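Local coordinates for protein proline iminopeptidase (Streptomyces halstedii, PDB 3WMR) that acts as an amidohydrolase of the alpha/beta hydrolase fold that binds polyketide substrates in a hydrophobic tunnel and, as in its peptidase S33 relatives, probably releases N-terminal proline, at residues A[131-136]-A[252-257]; A[164-169]-A[175-180]; A[189-194]-A[234-239]; A[246-251]-A[273-278]. All blocks are in the same frame, centred on the assembly; numbering follows the deposited sequence.

Interaction 1: residues A[131-136]-A[252-257]; sequences LGSVHA and PDIQVP
Ala136 O accepts a hydrogen bond from a water at 2.7 Å, and the same water accepts from Gln255 N at 3.0 Å, so the end of a helix is tied to a loop without direct polar contact between them. In this alpha/beta hydrolase the helix is 127-137, which follows the predicted nucleophile Ser126, and 252-257 runs from a short 3-10 turn toward strand 258-263. The rest of the contact is apolar and depends on Ile254. Its CG1 lies beside the backbone N (chi1 -66°) and the chain then runs on extended, carrying CD1 alongside the helix. Ala136 CB sits at the fork of the branched side chain, 3.9 Å from Ile254 CG1 and 4.1 Å from Ile254 CG2. One turn earlier, Ile254 CD1 reaches Ser133 O at 3.8 Å and Ser133 CB at 4.1 Å. Ala136 also packs on Leu143 and Leu146 of strand 143-149, so it lies between Ile254 and the sheet. An alanine in place of Ile254 would lose CG1, CG2 and CD1 and probably open a gap beside Ser133 and Ala136, leaving the bridging water as the main tie between the segments. Other polar groups have partners of their own: Asp253 O accepts from Arg139 NE, while Ser133 OG, lying beside its own backbone N, turns back along the helix to bond Gly129 O.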
loop_
_atom_site.group_PDB
_atom_site.type_symbol
_atom_site.label_atom_id
_atom_site.label_comp_id
_atom_site.label_asym_id
_atom_site.label_seq_id
_atom_site.Cartn_x
_atom_site.Cartn_y
_atom_site.Cartn_z
ATOM N N LEU A 131 7.174 1.660 2.801
ATOM C CA LEU A 131 7.458 1.159 4.153
ATOM C C LEU A 131 8.201 -0.178 4.093
ATOM O O LEU A 131 9.244 -0.355 4.731
ATOM C CB LEU A 131 6.149 1.035 4.968
ATOM C CG LEU A 131 6.262 0.499 6.409
ATOM C CD1 LEU A 131 7.100 1.437 7.263
ATOM C CD2 LEU A 131 4.897 0.289 7.044
ATOM N N GLY A 132 7.671 -1.126 3.309
ATOM C CA GLY A 132 8.344 -2.416 3.115
ATOM C C GLY A 132 9.788 -2.286 2.662
ATOM O O GLY A 132 10.651 -3.038 3.121
ATOM N N SER A 133 10.060 -1.334 1.765
ATOM C CA SER A 133 11.418 -1.132 1.245
ATOM C C SER A 133 12.353 -0.618 2.334
ATOM O O SER A 133 13.510 -1.048 2.432
ATOM C CB SER A 133 11.415 -0.130 0.095
ATOM O OG SER A 133 10.680 -0.622 -0.997
ATOM N N VAL A 134 11.850 0.310 3.143
ATOM C CA VAL A 134 12.636 0.861 4.263
ATOM C C VAL A 134 12.987 -0.261 5.244
ATOM O O VAL A 134 14.140 -0.422 5.670
ATOM C CB VAL A 134 11.865 1.995 4.985
ATOM C CG1 VAL A 134 12.612 2.471 6.220
ATOM C CG2 VAL A 134 11.627 3.162 4.038
ATOM N N HIS A 135 11.982 -1.043 5.594
ATOM C CA HIS A 135 12.178 -2.226 6.420
ATOM C C HIS A 135 13.201 -3.216 5.824
ATOM O O HIS A 135 14.099 -3.649 6.526
ATOM C CB HIS A 135 10.841 -2.909 6.623
ATOM C CG HIS A 135 10.916 -4.163 7.421
ATOM N ND1 HIS A 135 10.652 -4.199 8.774
ATOM C CD2 HIS A 135 11.223 -5.428 7.061
ATOM C CE1 HIS A 135 10.788 -5.436 9.210
ATOM N NE2 HIS A 135 11.137 -6.199 8.192
ATOM N N ALA A 136 13.059 -3.561 4.541
ATOM C CA ALA A 136 13.968 -4.494 3.878
ATOM C C ALA A 136 15.412 -3.961 3.793
ATOM O O ALA A 136 16.356 -4.747 3.753
ATOM C CB ALA A 136 13.467 -4.841 2.487
ATOM N N PRO A 252 19.522 0.361 -2.686
ATOM C CA PRO A 252 20.671 -0.496 -2.959
ATOM C C PRO A 252 20.972 -1.495 -1.849
ATOM O O PRO A 252 21.672 -2.461 -2.106
ATOM C CB PRO A 252 21.850 0.509 -3.111
ATOM C CG PRO A 252 21.197 1.801 -3.467
ATOM C CD PRO A 252 19.884 1.795 -2.724
ATOM N N ASP A 253 20.458 -1.272 -0.638
ATOM C CA ASP A 253 20.756 -2.136 0.510
ATOM C C ASP A 253 19.831 -3.351 0.640
ATOM O O ASP A 253 20.047 -4.223 1.495
ATOM C CB ASP A 253 20.706 -1.325 1.807
ATOM C CG ASP A 253 21.857 -0.307 1.922
ATOM O OD1 ASP A 253 22.895 -0.437 1.237
ATOM O OD2 ASP A 253 21.703 0.644 2.705
ATOM N N ILE A 254 18.788 -3.403 -0.183
ATOM C CA ILE A 254 17.837 -4.525 -0.153
ATOM C C ILE A 254 18.495 -5.757 -0.768
ATOM O O ILE A 254 18.849 -5.752 -1.957
ATOM C CB ILE A 254 16.524 -4.168 -0.884
ATOM C CG1 ILE A 254 15.791 -3.053 -0.131
ATOM C CG2 ILE A 254 15.626 -5.388 -1.005
ATOM C CD1 ILE A 254 14.669 -2.394 -0.908
ATOM N N GLN A 255 18.658 -6.800 0.039
ATOM C CA GLN A 255 19.375 -8.017 -0.375
ATOM C C GLN A 255 18.458 -9.133 -0.872
ATOM O O GLN A 255 18.902 -10.051 -1.579
ATOM C CB GLN A 255 20.185 -8.564 0.791
ATOM C CG GLN A 255 21.365 -7.689 1.160
ATOM C CD GLN A 255 22.114 -8.202 2.384
ATOM O OE1 GLN A 255 21.507 -8.576 3.377
ATOM N NE2 GLN A 255 23.441 -8.196 2.320
ATOM N N VAL A 256 17.187 -9.062 -0.502
ATOM C CA VAL A 256 16.290 -10.171 -0.793
ATOM C C VAL A 256 15.763 -10.025 -2.211
ATOM O O VAL A 256 15.785 -8.933 -2.782
ATOM C CB VAL A 256 15.156 -10.259 0.244
ATOM C CG1 VAL A 256 15.727 -10.646 1.597
ATOM C CG2 VAL A 256 14.373 -8.947 0.343
ATOM N N PRO A 257 15.301 -11.137 -2.795
ATOM C CA PRO A 257 14.675 -11.007 -4.085
ATOM C C PRO A 257 13.376 -10.198 -3.960
ATOM O O PRO A 257 12.513 -10.486 -3.114
ATOM C CB PRO A 257 14.408 -12.458 -4.522
ATOM C CG PRO A 257 14.869 -13.332 -3.416
ATOM C CD PRO A 257 15.164 -12.487 -2.227
HETATM O O HOH W 1 17.054 -7.056 2.523
#

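Interaction 2: residues A[164-169]-A[175-180]; sequences RLRALL and ETLLKH
Arg166 and Leu177 meet from opposite directions across the turn joining helix 155-166 to helix 171-183, two neighbouring helices of the helical cap that alpha/beta hydrolases of this family carry over the core. Leu177 CD1 sits 4.0 Å above the Arg166 guanidinium plane, over its centre, while Arg166 NH2 reaches Leu177 CB at 3.7 Å. The arginine chain is bent at chi3 (60°), which folds the head over the leucine. Packing continues inward where Leu169 CD1 touches Leu177 CD1 at 3.9 Å, the two side chains crossing at about a right angle. Leu169 is brought there by a type I turn closed by Leu169 N to Arg166 O, 3.0 Å. Behind Leu177 lie Tyr191 and Ala194 of helix 189-202. The outer side is looser: the exposed Leu178 side chain stays further from Arg166 and Leu169 than Leu177 does. The charge of Arg166 is met outside the two segments, by a salt bridge from NH2 to Glu181 OE1, with Phe236 touching the same side chain. The flat face of the guanidinium thus packs on Leu177 while its NH2 turns to a carboxylate, which probably lets the charge sit against this leucine at little cost.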
loop_
_atom_site.group_PDB
_atom_site.type_symbol
_atom_site.label_atom_id
_atom_site.label_comp_id
_atom_site.label_asym_id
_atom_site.label_seq_id
_atom_site.Cartn_x
_atom_site.Cartn_y
_atom_site.Cartn_z
ATOM N N ARG A 164 1.375 14.667 -15.248
ATOM C CA ARG A 164 1.339 14.106 -16.590
ATOM C C ARG A 164 -0.019 13.442 -16.868
ATOM O O ARG A 164 -0.680 13.723 -17.878
ATOM C CB ARG A 164 2.485 13.109 -16.776
ATOM C CG ARG A 164 2.761 12.760 -18.225
ATOM C CD ARG A 164 3.948 11.804 -18.368
ATOM N NE ARG A 164 3.727 10.544 -17.656
ATOM C CZ ARG A 164 2.910 9.567 -18.059
ATOM N NH1 ARG A 164 2.197 9.677 -19.174
ATOM N NH2 ARG A 164 2.792 8.472 -17.320
ATOM N N LEU A 165 -0.454 12.599 -15.944
ATOM C CA LEU A 165 -1.736 11.881 -16.093
ATOM C C LEU A 165 -2.925 12.826 -16.082
ATOM O O LEU A 165 -3.902 12.629 -16.828
ATOM C CB LEU A 165 -1.900 10.858 -14.965
ATOM C CG LEU A 165 -0.855 9.739 -14.923
ATOM C CD1 LEU A 165 -1.158 8.842 -13.733
ATOM C CD2 LEU A 165 -0.836 8.954 -16.228
ATOM N N ARG A 166 -2.839 13.857 -15.239
ATOM C CA ARG A 166 -3.906 14.838 -15.102
ATOM C C ARG A 166 -4.071 15.657 -16.382
ATOM O O ARG A 166 -5.193 15.962 -16.766
ATOM C CB ARG A 166 -3.673 15.757 -13.898
ATOM C CG ARG A 166 -3.978 15.124 -12.541
ATOM C CD ARG A 166 -3.372 15.957 -11.396
ATOM N NE ARG A 166 -3.911 17.325 -11.386
ATOM C CZ ARG A 166 -4.413 17.960 -10.329
ATOM N NH1 ARG A 166 -4.423 17.394 -9.135
ATOM N NH2 ARG A 166 -4.888 19.196 -10.462
ATOM N N ALA A 167 -2.956 15.984 -17.037
ATOM C CA ALA A 167 -2.972 16.626 -18.364
ATOM C C ALA A 167 -3.656 15.794 -19.467
ATOM O O ALA A 167 -3.956 16.325 -20.532
ATOM C CB ALA A 167 -1.546 16.978 -18.799
ATOM N N LEU A 168 -3.855 14.495 -19.240
ATOM C CA LEU A 168 -4.582 13.625 -20.198
ATOM C C LEU A 168 -6.074 13.513 -19.884
ATOM O O LEU A 168 -6.828 12.882 -20.632
ATOM C CB LEU A 168 -3.949 12.228 -20.239
ATOM C CG LEU A 168 -2.502 12.185 -20.737
ATOM C CD1 LEU A 168 -1.857 10.848 -20.413
ATOM C CD2 LEU A 168 -2.427 12.469 -22.238
ATOM N N LEU A 169 -6.510 14.120 -18.783
ATOM C CA LEU A 169 -7.938 14.201 -18.476
ATOM C C LEU A 169 -8.606 15.236 -19.370
ATOM O O LEU A 169 -7.912 16.082 -19.940
ATOM C CB LEU A 169 -8.143 14.586 -17.011
ATOM C CG LEU A 169 -7.676 13.550 -15.991
ATOM C CD1 LEU A 169 -7.793 14.130 -14.601
ATOM C CD2 LEU A 169 -8.494 12.264 -16.093
ATOM N N GLU A 175 -9.689 21.715 -15.056
ATOM C CA GLU A 175 -10.039 23.001 -14.443
ATOM C C GLU A 175 -10.789 22.845 -13.134
ATOM O O GLU A 175 -10.530 23.580 -12.178
ATOM C CB GLU A 175 -10.843 23.894 -15.400
ATOM C CG GLU A 175 -10.061 24.303 -16.634
ATOM C CD GLU A 175 -10.667 25.473 -17.388
ATOM O OE1 GLU A 175 -11.629 26.120 -16.882
ATOM O OE2 GLU A 175 -10.150 25.737 -18.498
ATOM N N THR A 176 -11.702 21.887 -13.090
ATOM C CA THR A 176 -12.445 21.587 -11.881
ATOM C C THR A 176 -11.518 21.135 -10.750
ATOM O O THR A 176 -11.689 21.573 -9.610
ATOM C CB THR A 176 -13.497 20.498 -12.139
ATOM O OG1 THR A 176 -14.383 20.936 -13.173
ATOM C CG2 THR A 176 -14.303 20.206 -10.884
ATOM N N LEU A 177 -10.553 20.265 -11.054
ATOM C CA LEU A 177 -9.567 19.842 -10.036
ATOM C C LEU A 177 -8.777 21.037 -9.496
ATOM O O LEU A 177 -8.615 21.200 -8.292
ATOM C CB LEU A 177 -8.575 18.818 -10.599
ATOM C CG LEU A 177 -9.100 17.459 -11.058
ATOM C CD1 LEU A 177 -7.957 16.619 -11.614
ATOM C CD2 LEU A 177 -9.801 16.736 -9.923
ATOM N N LEU A 178 -8.293 21.866 -10.412
ATOM C CA LEU A 178 -7.444 23.009 -10.071
ATOM C C LEU A 178 -8.164 24.023 -9.172
ATOM O O LEU A 178 -7.605 24.477 -8.170
ATOM C CB LEU A 178 -6.937 23.700 -11.357
ATOM C CG LEU A 178 -6.091 24.984 -11.209
ATOM C CD1 LEU A 178 -4.890 24.780 -10.301
ATOM C CD2 LEU A 178 -5.625 25.504 -12.565
ATOM N N LYS A 179 -9.401 24.360 -9.535
ATOM C CA LYS A 179 -10.192 25.367 -8.817
ATOM C C LYS A 179 -10.329 24.989 -7.338
ATOM O O LYS A 179 -9.936 25.763 -6.457
ATOM C CB LYS A 179 -11.592 25.510 -9.457
ATOM C CG LYS A 179 -11.612 26.292 -10.775
ATOM C CD LYS A 179 -12.962 26.160 -11.491
ATOM C CE LYS A 179 -13.053 27.015 -12.757
ATOM N NZ LYS A 179 -13.757 28.315 -12.547
ATOM N N HIS A 180 -10.843 23.784 -7.089
ATOM C CA HIS A 180 -11.095 23.303 -5.729
ATOM C C HIS A 180 -9.831 22.997 -4.927
ATOM O O HIS A 180 -9.810 23.168 -3.718
ATOM C CB HIS A 180 -12.005 22.080 -5.764
ATOM C CG HIS A 180 -13.380 22.384 -6.268
ATOM N ND1 HIS A 180 -14.242 23.224 -5.596
ATOM C CD2 HIS A 180 -14.024 22.004 -7.396
ATOM C CE1 HIS A 180 -15.369 23.331 -6.278
ATOM N NE2 HIS A 180 -15.264 22.600 -7.373
#

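Interaction 3: residues A[189-194]-A[234-239]; sequences EEYFHA and NEFHVI
Tyr191 OH receives a hydrogen bond from Asn234 ND2 at 3.1 Å, with an N-H...O angle of 148°, and bonds Glu181 OE2 as its second partner. The hydroxyl lies near the amide plane, ND2 lies at the edge of the tyrosine ring, and the two planes are turned 28° apart, so the groups meet almost edge to edge. Phe236 CE2 approaches the same Tyr191 OH obliquely at 3.4 Å. Tyr191 extends from the start of cap helix 189-202 with CG opposite its backbone N (chi1 -176°), which carries the ring across to the loop 234-239, whose Glu235 touches the predicted active-site His293. The second shell fixes the amide: Asn234 OD1 accepts from His237 N at 2.8 Å and from Phe236 N at 3.1 Å, the latter in the carbonyl plane, forming an Asx turn within an Asx motif. The same OD1 stands 3.2 Å above the centre of the Phe236 ring. Further out, Met195, Phe198 and Tyr199 of helix 189-202 touch Phe236. With OD1 committed to two backbone N-H groups, the amide is probably kept from flipping, leaving ND2 toward the tyrosine; the hydroxyl, accepting there, is probably left to donate to Glu181.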
loop_
_atom_site.group_PDB
_atom_site.type_symbol
_atom_site.label_atom_id
_atom_site.label_comp_id
_atom_site.label_asym_id
_atom_site.label_seq_id
_atom_site.Cartn_x
_atom_site.Cartn_y
_atom_site.Cartn_z
ATOM N N GLU A 189 -18.811 18.097 -3.793
ATOM C CA GLU A 189 -19.340 17.081 -4.705
ATOM C C GLU A 189 -18.674 17.151 -6.071
ATOM O O GLU A 189 -18.314 16.133 -6.671
ATOM C CB GLU A 189 -20.855 17.297 -4.887
ATOM C CG GLU A 189 -21.556 16.212 -5.688
ATOM C CD GLU A 189 -21.854 14.981 -4.858
ATOM O OE1 GLU A 189 -21.157 14.771 -3.839
ATOM O OE2 GLU A 189 -22.793 14.231 -5.215
ATOM N N GLU A 190 -18.543 18.373 -6.559
ATOM C CA GLU A 190 -17.993 18.635 -7.874
ATOM C C GLU A 190 -16.504 18.242 -7.996
ATOM O O GLU A 190 -16.074 17.739 -9.030
ATOM C CB GLU A 190 -18.173 20.112 -8.183
ATOM C CG GLU A 190 -17.874 20.476 -9.611
ATOM C CD GLU A 190 -18.115 21.938 -9.861
ATOM O OE1 GLU A 190 -17.273 22.777 -9.447
ATOM O OE2 GLU A 190 -19.162 22.237 -10.469
ATOM N N TYR A 191 -15.712 18.481 -6.957
ATOM C CA TYR A 191 -14.326 18.001 -6.980
ATOM C C TYR A 191 -14.295 16.472 -7.024
ATOM O O TYR A 191 -13.509 15.871 -7.766
ATOM C CB TYR A 191 -13.565 18.472 -5.764
ATOM C CG TYR A 191 -12.113 18.075 -5.801
ATOM C CD1 TYR A 191 -11.230 18.701 -6.664
ATOM C CD2 TYR A 191 -11.631 17.057 -4.992
ATOM C CE1 TYR A 191 -9.890 18.340 -6.708
ATOM C CE2 TYR A 191 -10.294 16.687 -5.019
ATOM C CZ TYR A 191 -9.422 17.336 -5.881
ATOM O OH TYR A 191 -8.090 16.987 -5.924
ATOM N N PHE A 192 -15.169 15.861 -6.229
ATOM C CA PHE A 192 -15.228 14.411 -6.105
ATOM C C PHE A 192 -15.481 13.713 -7.434
ATOM O O PHE A 192 -14.883 12.688 -7.714
ATOM C CB PHE A 192 -16.287 13.979 -5.083
ATOM C CG PHE A 192 -16.182 12.537 -4.700
ATOM C CD1 PHE A 192 -16.703 11.548 -5.523
ATOM C CD2 PHE A 192 -15.522 12.163 -3.542
ATOM C CE1 PHE A 192 -16.577 10.214 -5.194
ATOM C CE2 PHE A 192 -15.399 10.825 -3.203
ATOM C CZ PHE A 192 -15.929 9.850 -4.034
ATOM N N HIS A 193 -16.372 14.253 -8.255
ATOM C CA HIS A 193 -16.636 13.638 -9.551
ATOM C C HIS A 193 -15.522 13.888 -10.583
ATOM O O HIS A 193 -15.293 13.048 -11.452
ATOM C CB HIS A 193 -18.042 14.013 -10.028
ATOM C CG HIS A 193 -19.109 13.388 -9.180
ATOM N ND1 HIS A 193 -19.341 12.027 -9.165
ATOM C CD2 HIS A 193 -19.948 13.920 -8.260
ATOM C CE1 HIS A 193 -20.299 11.752 -8.298
ATOM N NE2 HIS A 193 -20.687 12.884 -7.737
ATOM N N ALA A 194 -14.807 15.008 -10.462
ATOM C CA ALA A 194 -13.586 15.221 -11.245
ATOM C C ALA A 194 -12.473 14.241 -10.803
ATOM O O ALA A 194 -11.815 13.628 -11.637
ATOM C CB ALA A 194 -13.117 16.663 -11.116
ATOM N N ASN A 234 -6.457 12.917 -1.316
ATOM C CA ASN A 234 -6.675 11.820 -2.264
ATOM C C ASN A 234 -5.349 11.327 -2.834
ATOM O O ASN A 234 -4.283 11.841 -2.486
ATOM C CB ASN A 234 -7.644 12.253 -3.375
ATOM C CG ASN A 234 -7.119 13.419 -4.174
ATOM O OD1 ASN A 234 -6.083 13.330 -4.819
ATOM N ND2 ASN A 234 -7.837 14.518 -4.141
ATOM N N GLU A 235 -5.433 10.308 -3.674
ATOM C CA GLU A 235 -4.273 9.628 -4.250
ATOM C C GLU A 235 -3.268 10.515 -4.987
ATOM O O GLU A 235 -2.060 10.285 -4.895
ATOM C CB GLU A 235 -4.761 8.543 -5.216
ATOM C CG GLU A 235 -5.341 7.331 -4.521
ATOM C CD GLU A 235 -4.275 6.643 -3.703
ATOM O OE1 GLU A 235 -3.342 6.095 -4.332
ATOM O OE2 GLU A 235 -4.351 6.704 -2.454
ATOM N N PHE A 236 -3.764 11.506 -5.731
ATOM C CA PHE A 236 -2.909 12.336 -6.589
ATOM C C PHE A 236 -2.561 13.716 -5.996
ATOM O O PHE A 236 -1.487 14.269 -6.298
ATOM C CB PHE A 236 -3.503 12.479 -7.998
ATOM C CG PHE A 236 -4.929 13.004 -8.032
ATOM C CD1 PHE A 236 -6.002 12.134 -8.223
ATOM C CD2 PHE A 236 -5.195 14.358 -7.895
ATOM C CE1 PHE A 236 -7.304 12.615 -8.283
ATOM C CE2 PHE A 236 -6.504 14.836 -7.947
ATOM C CZ PHE A 236 -7.551 13.964 -8.141
ATOM N N HIS A 237 -3.444 14.267 -5.162
ATOM C CA HIS A 237 -3.211 15.586 -4.535
ATOM C C HIS A 237 -2.432 15.353 -3.248
ATOM O O HIS A 237 -2.974 15.420 -2.140
ATOM C CB HIS A 237 -4.530 16.339 -4.282
ATOM C CG HIS A 237 -4.363 17.798 -3.946
ATOM N ND1 HIS A 237 -3.520 18.641 -4.645
ATOM C CD2 HIS A 237 -4.971 18.570 -3.012
ATOM C CE1 HIS A 237 -3.604 19.864 -4.148
ATOM N NE2 HIS A 237 -4.481 19.849 -3.158
ATOM N N VAL A 238 -1.141 15.059 -3.414
ATOM C CA VAL A 238 -0.281 14.729 -2.278
ATOM C C VAL A 238 0.314 16.018 -1.718
ATOM O O VAL A 238 1.305 16.535 -2.245
ATOM C CB VAL A 238 0.856 13.775 -2.682
ATOM C CG1 VAL A 238 1.819 13.539 -1.511
ATOM C CG2 VAL A 238 0.292 12.470 -3.168
ATOM N N ILE A 239 -0.303 16.524 -0.661
ATOM C CA ILE A 239 0.143 17.747 -0.007
ATOM C C ILE A 239 0.485 17.533 1.472
ATOM O O ILE A 239 0.765 18.493 2.194
ATOM C CB ILE A 239 -0.927 18.872 -0.139
ATOM C CG1 ILE A 239 -2.240 18.480 0.534
ATOM C CG2 ILE A 239 -1.149 19.222 -1.594
ATOM C CD1 ILE A 239 -3.231 19.626 0.650
#

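Interaction 4: residues A[246-251]-A[273-278]; sequences SVEDCL and VKPFLD
Leu251 and Glu248 lay their side chains on two consecutive residues of helix 270-279, Phe276 and Pro275, in the layer of helices and loops that flanks the sheet of this alpha/beta hydrolase fold. Segment 246-251 comes, along the chain, after the cap helices and before strand 258-263. Leu251 holds CG beside its backbone N (chi1 -60°) and brings both methyls obliquely against the CD1-CE1 side of Phe276: CD2 is 3.6 Å from Phe276 CE1, and CD1 is 3.8 Å from Phe276 CD1. Phe276 has a similar first torsion (-69°), which swings its ring from the side of the helix to the leucine, and Ser133 of helix 127-137 touches both residues. In Glu248, chi1 (-67°) puts CG 3.8 Å from Pro275 CB, and the extended chain beyond it carries OE2 to 3.6 Å from Pro275 CG. The proline has no N-H to give to the preceding turn, and the helix is kinked here. An ST turn holds the start of the segment: Glu248 N donates to Ser246 OG at 3.2 Å, and Ser246 touches the bound polyether. A glycine in place of Glu248 would remove CG and the carboxylate and probably leave the Pro275 ring without its cover on this side. At the helix's outer surface, Lys274 NZ reaches the syn lone pair of Asp278 OD2 at 3.2 Å in a salt bridge.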
loop_
_atom_site.group_PDB
_atom_site.type_symbol
_atom_site.label_atom_id
_atom_site.label_comp_id
_atom_site.label_asym_id
_atom_site.label_seq_id
_atom_site.Cartn_x
_atom_site.Cartn_y
_atom_site.Cartn_z
ATOM N N SER A 246 11.293 10.235 -0.478
ATOM C CA SER A 246 11.814 9.226 -1.398
ATOM C C SER A 246 12.496 8.104 -0.623
ATOM O O SER A 246 13.173 8.369 0.379
ATOM C CB SER A 246 12.822 9.863 -2.340
ATOM O OG SER A 246 13.385 8.899 -3.196
ATOM N N VAL A 247 12.339 6.862 -1.081
ATOM C CA VAL A 247 13.078 5.720 -0.489
ATOM C C VAL A 247 14.293 5.276 -1.331
ATOM O O VAL A 247 14.965 4.291 -0.991
ATOM C CB VAL A 247 12.156 4.498 -0.200
ATOM C CG1 VAL A 247 11.043 4.897 0.762
ATOM C CG2 VAL A 247 11.578 3.904 -1.481
ATOM N N GLU A 248 14.602 6.032 -2.385
ATOM C CA GLU A 248 15.618 5.649 -3.355
ATOM C C GLU A 248 16.976 5.368 -2.691
ATOM O O GLU A 248 17.708 4.484 -3.130
ATOM C CB GLU A 248 15.782 6.737 -4.412
ATOM C CG GLU A 248 14.586 6.931 -5.338
ATOM C CD GLU A 248 14.640 8.256 -6.071
ATOM O OE1 GLU A 248 14.363 9.300 -5.452
ATOM O OE2 GLU A 248 14.975 8.265 -7.268
ATOM N N ASP A 249 17.296 6.106 -1.632
ATOM C CA ASP A 249 18.615 6.001 -0.992
ATOM C C ASP A 249 18.838 4.703 -0.231
ATOM O O ASP A 249 19.976 4.293 -0.042
ATOM C CB ASP A 249 18.855 7.188 -0.059
ATOM C CG ASP A 249 19.114 8.486 -0.821
ATOM O OD1 ASP A 249 19.500 8.441 -2.019
ATOM O OD2 ASP A 249 18.937 9.565 -0.215
ATOM N N CYS A 250 17.771 4.043 0.191
ATOM C CA CYS A 250 17.919 2.769 0.884
ATOM C C CYS A 250 17.822 1.547 -0.049
ATOM O O CYS A 250 18.199 0.451 0.349
ATOM C CB CYS A 250 16.916 2.680 2.015
ATOM S SG CYS A 250 15.281 2.221 1.433
ATOM N N LEU A 251 17.383 1.746 -1.293
ATOM C CA LEU A 251 17.110 0.637 -2.211
ATOM C C LEU A 251 18.313 -0.236 -2.559
ATOM O O LEU A 251 18.155 -1.452 -2.690
ATOM C CB LEU A 251 16.411 1.121 -3.506
ATOM C CG LEU A 251 15.051 1.828 -3.356
ATOM C CD1 LEU A 251 14.454 2.225 -4.700
ATOM C CD2 LEU A 251 14.052 1.002 -2.576
ATOM N N VAL A 273 8.237 3.640 -10.585
ATOM C CA VAL A 273 8.891 2.433 -10.084
ATOM C C VAL A 273 10.287 2.189 -10.675
ATOM O O VAL A 273 10.972 1.268 -10.266
ATOM C CB VAL A 273 8.015 1.177 -10.288
ATOM C CG1 VAL A 273 6.662 1.356 -9.628
ATOM C CG2 VAL A 273 7.854 0.829 -11.759
ATOM N N LYS A 274 10.722 3.023 -11.611
ATOM C CA LYS A 274 12.012 2.824 -12.273
ATOM C C LYS A 274 13.210 2.764 -11.311
ATOM O O LYS A 274 14.103 1.932 -11.504
ATOM C CB LYS A 274 12.242 3.895 -13.354
ATOM C CG LYS A 274 13.348 3.545 -14.340
ATOM C CD LYS A 274 13.131 4.263 -15.670
ATOM C CE LYS A 274 14.184 3.891 -16.704
ATOM N NZ LYS A 274 15.566 4.120 -16.193
ATOM N N PRO A 275 13.230 3.619 -10.269
ATOM C CA PRO A 275 14.325 3.480 -9.322
ATOM C C PRO A 275 14.419 2.082 -8.662
ATOM O O PRO A 275 15.520 1.657 -8.361
ATOM C CB PRO A 275 14.032 4.575 -8.292
ATOM C CG PRO A 275 13.253 5.591 -9.043
ATOM C CD PRO A 275 12.361 4.761 -9.920
ATOM N N PHE A 276 13.291 1.373 -8.441
ATOM C CA PHE A 276 13.373 -0.001 -7.909
ATOM C C PHE A 276 14.131 -0.886 -8.894
ATOM O O PHE A 276 15.017 -1.651 -8.513
ATOM C CB PHE A 276 12.001 -0.627 -7.661
ATOM C CG PHE A 276 11.234 -0.018 -6.529
ATOM C CD1 PHE A 276 11.596 -0.265 -5.221
ATOM C CD2 PHE A 276 10.094 0.730 -6.776
ATOM C CE1 PHE A 276 10.875 0.278 -4.178
ATOM C CE2 PHE A 276 9.364 1.277 -5.736
ATOM C CZ PHE A 276 9.744 1.042 -4.435
ATOM N N LEU A 277 13.790 -0.756 -10.172
ATOM C CA LEU A 277 14.416 -1.552 -11.222
ATOM C C LEU A 277 15.909 -1.246 -11.409
ATOM O O LEU A 277 16.657 -2.142 -11.763
ATOM C CB LEU A 277 13.699 -1.350 -12.550
ATOM C CG LEU A 277 12.203 -1.644 -12.523
ATOM C CD1 LEU A 277 11.601 -1.410 -13.891
ATOM C CD2 LEU A 277 11.954 -3.058 -12.027
ATOM N N ASP A 278 16.333 -0.010 -11.161
ATOM C CA ASP A 278 17.750 0.388 -11.356
ATOM C C ASP A 278 18.623 0.223 -10.112
ATOM O O ASP A 278 19.859 0.157 -10.212
ATOM C CB ASP A 278 17.840 1.852 -11.821
ATOM C CG ASP A 278 17.130 2.106 -13.160
ATOM O OD1 ASP A 278 17.060 1.200 -14.009
ATOM O OD2 ASP A 278 16.647 3.236 -13.365
#

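The four contacts form two neighbourhoods. Interactions 1 and 4, with centres about 10 Å apart, belong to the hydrolase core and touch through Ser133, which packs on Leu251 and Phe276; their segments alternate along the chain. Interactions 2 and 3, centres about 9 Å apart, lie in the cap, 2 between two helices and 3 between a helix and a loop, with Glu181 serving both Arg166 and Tyr191. Interactions 1 and 3 are buried, 2 and 4 partly so, and 2 is the most outlying. The chemistry differs too: water-bridged backbone and aliphatic packing in 1, a leucine against phenylalanine and a glutamate on proline in 4, a cationic face on leucine in 2, and a phenol-amide hydrogen bond in 3.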